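Local coordinates for fructuronate-tagaturonate epimerase UxaE from Cohnella laeviribosi in complex with 1 glycerol (Cohnella laeviribosi, PDB 6IL9), which catalyses the C4 epimerisation of the hexuronates fructuronate and tagaturonate, probably with the help of a zinc ion bound in its TIM barrel, at residues E37-L42 with L64-H69; V16-R21 with R30-K35; D52-E57 with H69-V74. One frame throughout, in Å; residues are numbered along the deposited sequence.

Contact 1. Residues E37-L42 with L64-H69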
# COMPACT_ATOMS: atom_id res chain seq x y z
N GLU A 37 -17.44 -3.61 24.63
CA GLU A 37 -16.71 -4.82 25.02
C GLU A 37 -15.63 -5.17 24.01
O GLU A 37 -15.48 -6.32 23.60
CB GLU A 37 -17.67 -6.00 25.22
CG GLU A 37 -18.48 -5.92 26.49
CD GLU A 37 -19.57 -4.88 26.39
OE1 GLU A 37 -19.41 -3.79 26.99
OE2 GLU A 37 -20.57 -5.14 25.69
N GLY A 38 -14.89 -4.16 23.57
CA GLY A 38 -13.75 -4.36 22.70
C GLY A 38 -14.08 -4.62 21.25
O GLY A 38 -13.17 -4.95 20.47
N ARG A 39 -15.35 -4.49 20.84
CA ARG A 39 -15.75 -4.75 19.47
C ARG A 39 -16.61 -3.61 18.95
O ARG A 39 -17.43 -3.05 19.69
CB ARG A 39 -16.52 -6.07 19.36
CG ARG A 39 -16.82 -6.47 17.93
CD ARG A 39 -17.95 -7.46 17.88
NE ARG A 39 -17.47 -8.82 18.10
CZ ARG A 39 -16.96 -9.60 17.16
NH1 ARG A 39 -16.85 -9.15 15.91
NH2 ARG A 39 -16.55 -10.82 17.46
N LYS A 40 -16.44 -3.27 17.68
CA LYS A 40 -17.25 -2.26 17.02
C LYS A 40 -18.54 -2.86 16.45
O LYS A 40 -18.59 -4.03 16.08
CB LYS A 40 -16.46 -1.58 15.90
CG LYS A 40 -15.24 -0.81 16.40
CD LYS A 40 -14.47 -0.17 15.24
CE LYS A 40 -13.28 0.63 15.76
NZ LYS A 40 -12.47 1.24 14.65
N TYR A 41 -19.59 -2.03 16.38
CA TYR A 41 -20.88 -2.42 15.83
C TYR A 41 -21.51 -1.26 15.08
O TYR A 41 -21.23 -0.09 15.36
CB TYR A 41 -21.89 -2.86 16.91
CG TYR A 41 -21.48 -4.04 17.75
CD1 TYR A 41 -21.78 -5.33 17.35
CD2 TYR A 41 -20.82 -3.85 18.96
CE1 TYR A 41 -21.41 -6.42 18.13
CE2 TYR A 41 -20.45 -4.92 19.74
CZ TYR A 41 -20.75 -6.21 19.33
OH TYR A 41 -20.37 -7.27 20.12
N LEU A 42 -22.39 -1.59 14.13
CA LEU A 42 -23.37 -0.64 13.59
C LEU A 42 -24.65 -0.73 14.41
O LEU A 42 -25.05 -1.82 14.82
CB LEU A 42 -23.71 -0.94 12.13
CG LEU A 42 -22.69 -0.89 11.01
CD1 LEU A 42 -23.41 -1.15 9.69
CD2 LEU A 42 -22.00 0.46 11.00
N LEU A 64 -28.64 -4.10 16.15
CA LEU A 64 -27.21 -4.13 16.43
C LEU A 64 -26.53 -5.07 15.44
O LEU A 64 -26.84 -6.26 15.40
CB LEU A 64 -26.96 -4.59 17.86
CG LEU A 64 -25.50 -4.64 18.31
CD1 LEU A 64 -25.01 -3.21 18.48
CD2 LEU A 64 -25.38 -5.41 19.62
N CYS A 65 -25.57 -4.55 14.67
CA CYS A 65 -25.01 -5.27 13.54
C CYS A 65 -23.50 -5.36 13.65
O CYS A 65 -22.82 -4.38 13.98
CB CYS A 65 -25.34 -4.58 12.21
SG CYS A 65 -27.05 -4.06 12.04
N GLU A 66 -22.97 -6.54 13.34
CA GLU A 66 -21.54 -6.74 13.25
C GLU A 66 -20.99 -6.06 12.00
O GLU A 66 -21.70 -5.86 11.01
CB GLU A 66 -21.21 -8.23 13.20
CG GLU A 66 -21.80 -9.01 14.35
CD GLU A 66 -20.82 -9.18 15.48
OE1 GLU A 66 -19.74 -8.55 15.42
OE2 GLU A 66 -21.12 -9.94 16.42
N LEU A 67 -19.70 -5.72 12.04
CA LEU A 67 -19.03 -5.12 10.89
C LEU A 67 -18.65 -6.20 9.88
O LEU A 67 -17.48 -6.44 9.60
CB LEU A 67 -17.81 -4.33 11.34
CG LEU A 67 -17.99 -2.84 11.60
CD1 LEU A 67 -19.19 -2.55 12.48
CD2 LEU A 67 -16.73 -2.22 12.19
N SER A 68 -19.67 -6.85 9.32
CA SER A 68 -19.47 -7.98 8.43
C SER A 68 -19.30 -7.52 6.99
O SER A 68 -19.61 -6.38 6.62
CB SER A 68 -20.66 -8.94 8.52
OG SER A 68 -21.85 -8.25 8.21
N HIS A 69 -18.80 -8.43 6.16
CA HIS A 69 -18.70 -8.13 4.74
C HIS A 69 -20.07 -7.84 4.14
O HIS A 69 -20.24 -6.88 3.38
CB HIS A 69 -18.02 -9.28 3.99
CG HIS A 69 -17.97 -9.07 2.51
ND1 HIS A 69 -17.31 -8.00 1.94
CD2 HIS A 69 -18.54 -9.76 1.49
CE1 HIS A 69 -17.45 -8.06 0.62
NE2 HIS A 69 -18.20 -9.11 0.33
O HOH W 1 -18.30 -6.22 14.55
O HOH W 2 -20.46 -9.92 18.88
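The Arg-39 and Glu-66 side chains cross at about a right angle, guanidinium and carboxylate planes 89° apart. Arg-39 NH1 meets Glu-66 OE1 in a salt bridge of 3.0 Å. Glu-66 starts out away from strand 39-42; a bend at chi2 (-95°) turns CD back beside the Tyr-41 ring, and the two side chains run side by side, pointing the same way. OE1 takes both the salt bridge and water 1, which also donates to Lys-40 O and accepts from Leu-67 N; water 2 joins Glu-66 OE2 to Tyr-41 OH. Leu-64 CD1 packs 3.5 Å from Tyr-41 CB, and CD2 lies over one ring face, offset toward the rim. Cys-65 O sits at the ring edge, in its plane, and accepts from Leu-42 N (2.8 Å); Cys-65 N returns a bond to Leu-42 O, completing an antiparallel hydrogen-bonded pair. Beyond it Leu-67, centre of an inverse gamma turn, sets CD1 against Leu-42 CG and CD2 against Lys-40 CB. The contact pairs strands 39-45 and 62-66, sheet neighbours separated in sequence by helix 49-53 and strand 57-59. Helix 2-12 packs on Tyr-41 and Leu-64, helix 135-149 on Leu-42 and Leu-67, and strand 29-36 flanks strand 39-45.

Contact 2. Residues V16-R21 with R30-K35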
# COMPACT_ATOMS: atom_id res chain seq x y z
N VAL A 16 -22.21 3.64 26.38
CA VAL A 16 -21.51 2.98 25.29
C VAL A 16 -20.85 4.04 24.42
O VAL A 16 -21.48 5.05 24.09
CB VAL A 16 -22.48 2.11 24.46
CG1 VAL A 16 -21.81 1.63 23.18
CG2 VAL A 16 -22.97 0.93 25.28
N HIS A 17 -19.60 3.79 24.01
CA HIS A 17 -18.90 4.74 23.17
C HIS A 17 -19.54 4.83 21.78
O HIS A 17 -19.71 3.82 21.10
CB HIS A 17 -17.43 4.34 23.02
CG HIS A 17 -16.63 5.33 22.23
ND1 HIS A 17 -16.37 6.61 22.67
CD2 HIS A 17 -16.07 5.23 21.00
CE1 HIS A 17 -15.67 7.25 21.75
NE2 HIS A 17 -15.47 6.44 20.73
N VAL A 18 -19.87 6.05 21.37
CA VAL A 18 -20.41 6.33 20.04
C VAL A 18 -19.35 7.11 19.27
O VAL A 18 -18.78 8.07 19.79
CB VAL A 18 -21.71 7.15 20.11
CG1 VAL A 18 -22.21 7.48 18.71
CG2 VAL A 18 -22.77 6.39 20.88
N TYR A 19 -19.08 6.68 18.04
CA TYR A 19 -18.13 7.40 17.22
C TYR A 19 -18.83 8.63 16.65
O TYR A 19 -19.80 8.49 15.90
CB TYR A 19 -17.59 6.51 16.12
CG TYR A 19 -16.68 5.42 16.67
CD1 TYR A 19 -15.37 5.71 17.05
CD2 TYR A 19 -17.13 4.11 16.82
CE1 TYR A 19 -14.54 4.71 17.57
CE2 TYR A 19 -16.31 3.11 17.33
CZ TYR A 19 -15.01 3.42 17.70
OH TYR A 19 -14.19 2.44 18.21
N PRO A 20 -18.41 9.85 17.02
CA PRO A 20 -19.28 11.01 16.80
C PRO A 20 -19.47 11.34 15.33
O PRO A 20 -20.52 11.88 14.96
CB PRO A 20 -18.57 12.13 17.57
CG PRO A 20 -17.15 11.71 17.61
CD PRO A 20 -17.15 10.21 17.70
N ARG A 21 -18.49 11.03 14.48
CA ARG A 21 -18.61 11.33 13.06
C ARG A 21 -19.29 10.22 12.27
O ARG A 21 -19.38 10.32 11.04
CB ARG A 21 -17.22 11.61 12.48
CG ARG A 21 -16.52 12.83 13.07
CD ARG A 21 -15.12 12.97 12.48
NE ARG A 21 -14.37 14.13 12.98
CZ ARG A 21 -14.20 15.26 12.29
NH1 ARG A 21 -14.72 15.41 11.08
NH2 ARG A 21 -13.49 16.25 12.83
N ARG A 30 -31.68 5.70 10.48
CA ARG A 30 -30.49 6.30 11.05
C ARG A 30 -29.49 5.21 11.42
O ARG A 30 -29.89 4.15 11.93
CB ARG A 30 -30.83 7.12 12.30
CG ARG A 30 -31.26 8.54 12.01
CD ARG A 30 -32.16 9.06 13.13
NE ARG A 30 -33.40 8.29 13.21
CZ ARG A 30 -33.79 7.60 14.28
NH1 ARG A 30 -33.04 7.58 15.38
NH2 ARG A 30 -34.94 6.94 14.26
N VAL A 31 -28.21 5.44 11.15
CA VAL A 31 -27.18 4.46 11.46
C VAL A 31 -26.00 5.18 12.10
O VAL A 31 -25.66 6.31 11.71
CB VAL A 31 -26.72 3.67 10.22
CG1 VAL A 31 -27.80 2.70 9.76
CG2 VAL A 31 -26.36 4.63 9.10
N GLN A 32 -25.38 4.53 13.08
CA GLN A 32 -24.15 5.03 13.69
C GLN A 32 -23.29 3.84 14.05
O GLN A 32 -23.73 2.69 14.00
CB GLN A 32 -24.44 5.88 14.93
CG GLN A 32 -25.04 5.10 16.08
CD GLN A 32 -25.50 6.00 17.20
OE1 GLN A 32 -25.82 7.17 16.98
NE2 GLN A 32 -25.52 5.48 18.42
N MET A 33 -22.03 4.12 14.41
CA MET A 33 -21.09 3.10 14.85
C MET A 33 -20.76 3.30 16.32
O MET A 33 -20.66 4.44 16.80
CB MET A 33 -19.80 3.14 14.03
CG MET A 33 -18.88 1.94 14.24
SD MET A 33 -17.42 1.90 13.15
CE MET A 33 -18.34 2.21 11.59
N ILE A 34 -20.61 2.19 17.04
CA ILE A 34 -20.32 2.20 18.46
C ILE A 34 -19.20 1.21 18.73
O ILE A 34 -18.80 0.43 17.86
CB ILE A 34 -21.56 1.82 19.31
CG1 ILE A 34 -21.96 0.37 19.02
CG2 ILE A 34 -22.71 2.77 19.04
CD1 ILE A 34 -22.94 -0.22 20.04
N LYS A 35 -18.70 1.24 19.96
CA LYS A 35 -17.77 0.22 20.41
C LYS A 35 -18.22 -0.27 21.78
O LYS A 35 -18.44 0.55 22.68
CB LYS A 35 -16.34 0.74 20.49
CG LYS A 35 -15.34 -0.36 20.84
CD LYS A 35 -13.93 0.15 20.68
CE LYS A 35 -12.91 -0.95 20.96
NZ LYS A 35 -11.54 -0.34 20.90
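Tyr-19 N donates to Met-33 O over 3.0 Å, nearly straight. The same oxygen lies at the edge of the Tyr-19 ring, near its plane, 3.5 Å from Tyr-19 CD2. A second backbone bond runs from Lys-35 N to His-17 O, also 3.0 Å, and Ile-34 CA adds a CA-H...O contact to that carbonyl. Between the two bonds Val-18 and Ile-34 form an antiparallel non-hydrogen-bonded pair, their side chains on one face of the sheet and touching through Val-18 CG2 and Ile-34 CG2 (4.1 Å). Ile-34 CD1 reaches Val-16 CG1, while Gln-32 crosses Val-18 at about a right angle, its amide NE2 against both valine methyls. Met-33 CG packs on Tyr-19 CD2; its SD stands 5.0 Å from the ring centroid, 41° off the normal, an oblique Met-aromatic contact. His-17 CD2 lies over one face of this ring, offset toward the rim. Lys-35 CG is anti to the backbone N (chi1 -174°), and the extended chain beyond it crosses Tyr-19 with CD 3.4 Å from Tyr-19 OH. That hydroxyl is hydrogen-bonded to Glu-469, with which Lys-35 NZ forms a salt bridge. This is the first hairpin of the five-stranded antiparallel sheet: helix 2-12 packs on Val-16, Val-18 and Ile-34, helix 135-149 on Tyr-19 and Met-33, and strand 39-45 borders strand 29-36.

Contact 3. Residues D52-E57 with H69-V74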
# COMPACT_ATOMS: atom_id res chain seq x y z
N ASP A 52 -33.88 -2.68 6.92
CA ASP A 52 -34.30 -4.04 6.60
C ASP A 52 -33.14 -4.86 6.05
O ASP A 52 -33.06 -6.07 6.30
CB ASP A 52 -35.45 -4.01 5.59
CG ASP A 52 -36.65 -3.26 6.10
OD1 ASP A 52 -36.88 -3.26 7.33
OD2 ASP A 52 -37.38 -2.66 5.27
N GLU A 53 -32.24 -4.22 5.30
CA GLU A 53 -31.19 -4.96 4.60
C GLU A 53 -30.00 -5.27 5.51
O GLU A 53 -29.33 -6.29 5.31
CB GLU A 53 -30.73 -4.17 3.37
CG GLU A 53 -31.78 -4.13 2.26
CD GLU A 53 -31.57 -3.01 1.26
OE1 GLU A 53 -30.45 -2.46 1.19
OE2 GLU A 53 -32.54 -2.67 0.55
N LEU A 54 -29.73 -4.43 6.50
CA LEU A 54 -28.70 -4.75 7.47
C LEU A 54 -29.07 -6.00 8.25
O LEU A 54 -30.23 -6.23 8.59
CB LEU A 54 -28.48 -3.58 8.42
CG LEU A 54 -27.86 -2.34 7.78
CD1 LEU A 54 -28.04 -1.12 8.69
CD2 LEU A 54 -26.38 -2.60 7.48
N ARG A 55 -28.06 -6.83 8.51
CA ARG A 55 -28.22 -8.04 9.30
C ARG A 55 -27.72 -7.77 10.71
O ARG A 55 -26.58 -7.36 10.90
CB ARG A 55 -27.46 -9.21 8.66
CG ARG A 55 -27.70 -10.56 9.33
CD ARG A 55 -27.64 -11.70 8.31
NE ARG A 55 -26.85 -12.83 8.80
CZ ARG A 55 -26.97 -14.07 8.35
NH1 ARG A 55 -26.21 -15.04 8.85
NH2 ARG A 55 -27.85 -14.36 7.40
N GLY A 56 -28.59 -8.00 11.69
CA GLY A 56 -28.21 -7.80 13.07
C GLY A 56 -29.28 -8.31 14.00
O GLY A 56 -30.25 -8.94 13.58
N GLU A 57 -29.09 -8.03 15.29
CA GLU A 57 -30.05 -8.39 16.32
C GLU A 57 -30.88 -7.18 16.71
O GLU A 57 -30.34 -6.08 16.87
CB GLU A 57 -29.34 -8.95 17.55
CG GLU A 57 -28.38 -10.06 17.23
CD GLU A 57 -28.47 -11.21 18.20
OE1 GLU A 57 -27.40 -11.68 18.65
OE2 GLU A 57 -29.60 -11.64 18.51
N HIS A 69 -18.80 -8.43 6.16
CA HIS A 69 -18.70 -8.13 4.74
C HIS A 69 -20.07 -7.84 4.14
O HIS A 69 -20.24 -6.88 3.38
CB HIS A 69 -18.02 -9.28 3.99
CG HIS A 69 -17.97 -9.07 2.51
ND1 HIS A 69 -17.31 -8.00 1.94
CD2 HIS A 69 -18.54 -9.76 1.49
CE1 HIS A 69 -17.45 -8.06 0.62
NE2 HIS A 69 -18.20 -9.11 0.33
N GLU A 70 -21.07 -8.65 4.48
CA GLU A 70 -22.38 -8.46 3.88
C GLU A 70 -22.97 -7.11 4.26
O GLU A 70 -23.60 -6.45 3.42
CB GLU A 70 -23.32 -9.60 4.27
CG GLU A 70 -23.08 -10.90 3.49
CD GLU A 70 -23.20 -10.75 1.97
OE1 GLU A 70 -24.08 -9.99 1.49
OE2 GLU A 70 -22.40 -11.39 1.24
N ASN A 71 -22.77 -6.67 5.51
CA ASN A 71 -23.28 -5.37 5.91
C ASN A 71 -22.49 -4.24 5.26
O ASN A 71 -23.03 -3.15 5.05
CB ASN A 71 -23.26 -5.24 7.43
CG ASN A 71 -24.45 -5.93 8.08
OD1 ASN A 71 -25.48 -6.15 7.44
ND2 ASN A 71 -24.30 -6.27 9.36
N ARG A 72 -21.22 -4.49 4.91
CA ARG A 72 -20.47 -3.49 4.16
C ARG A 72 -21.07 -3.29 2.78
O ARG A 72 -21.14 -2.17 2.27
CB ARG A 72 -18.99 -3.88 4.05
CG ARG A 72 -18.10 -2.78 3.53
CD ARG A 72 -17.89 -2.87 2.00
NE ARG A 72 -16.98 -3.96 1.67
CZ ARG A 72 -16.56 -4.24 0.44
NH1 ARG A 72 -16.96 -3.51 -0.59
NH2 ARG A 72 -15.72 -5.25 0.25
N LEU A 73 -21.52 -4.38 2.15
CA LEU A 73 -22.13 -4.25 0.83
C LEU A 73 -23.44 -3.48 0.92
O LEU A 73 -23.77 -2.69 0.02
CB LEU A 73 -22.34 -5.63 0.21
CG LEU A 73 -21.07 -6.47 0.05
CD1 LEU A 73 -21.38 -7.86 -0.48
CD2 LEU A 73 -20.09 -5.76 -0.87
N VAL A 74 -24.18 -3.67 2.01
CA VAL A 74 -25.39 -2.88 2.23
C VAL A 74 -25.04 -1.40 2.37
O VAL A 74 -25.68 -0.53 1.76
CB VAL A 74 -26.15 -3.40 3.46
CG1 VAL A 74 -27.39 -2.56 3.70
CG2 VAL A 74 -26.48 -4.87 3.28
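Asn-71 and Arg-55 are joined by two hydrogen bonds, in which the asparagine amide serves as both acceptor and donor to the backbone of a single residue. Arg-55 N donates to Asn-71 OD1 over 2.9 Å, almost perfectly straight at 178° and on a lone pair in the carbonyl plane. In return Asn-71 ND2 donates to Arg-55 O over 3.0 Å, again on a lone pair, and the accepting oxygen is only 6° out of the amide plane. This two-point grip fixes the rotation of the amide, and ND2 has a further acceptor in Glu-66 O, so the buried polar group is well satisfied. Asn-71 CG lies anti to its own carbonyl carbon (chi1 -80°); chi2 and the two bonds set the plane of the amide.

Leu-54 packs on the same amide, crossing Asn-71 at about a right angle with CD2 3.7 Å from Asn-71 OD1. The apolar contacts centre on Val-74 CG1, which meets Leu-54 CD2 at 3.9 Å and Glu-53 CB at 3.7 Å; Val-74 CG2 faces the Glu-53 carbonyl. The charged end of Glu-53 goes on to His-78 and Arg-77, farther along helix 69-78.

Leu-54 is the first residue to leave helical geometry after helix 49-53. By bonding both N and O of Arg-55, the side-chain amide mimics a backbone strand partner: Asn-71, in the first turn of helix 69-78, pairs with the extended connection leading into strand 57-59, at the five-stranded antiparallel sheet, which is separate from the eight-stranded barrel.

How the contacts relate
All three contacts belong to the N-terminal antiparallel sheet region, well away from the centre of the chain. Contacts 1 and 2 join strands of the same sheet and meet at the neighbouring strands 29-36 and 39-45, where Tyr-41 O and Ile-34 N probably hydrogen-bond. Both are partly buried, but contact 1 adds a direct ion pair whose carboxylate also binds two waters, whereas contact 2 is mainly backbone bonding with apolar and aromatic packing. Contact 3 is the more buried and the smallest in area; it sets a helix against a loop through an asparagine amide. Asn-71 ND2 ties it to contact 1 at Glu-66 O, and contacts 2 and 3 touch where Val-31 packs on Leu-54.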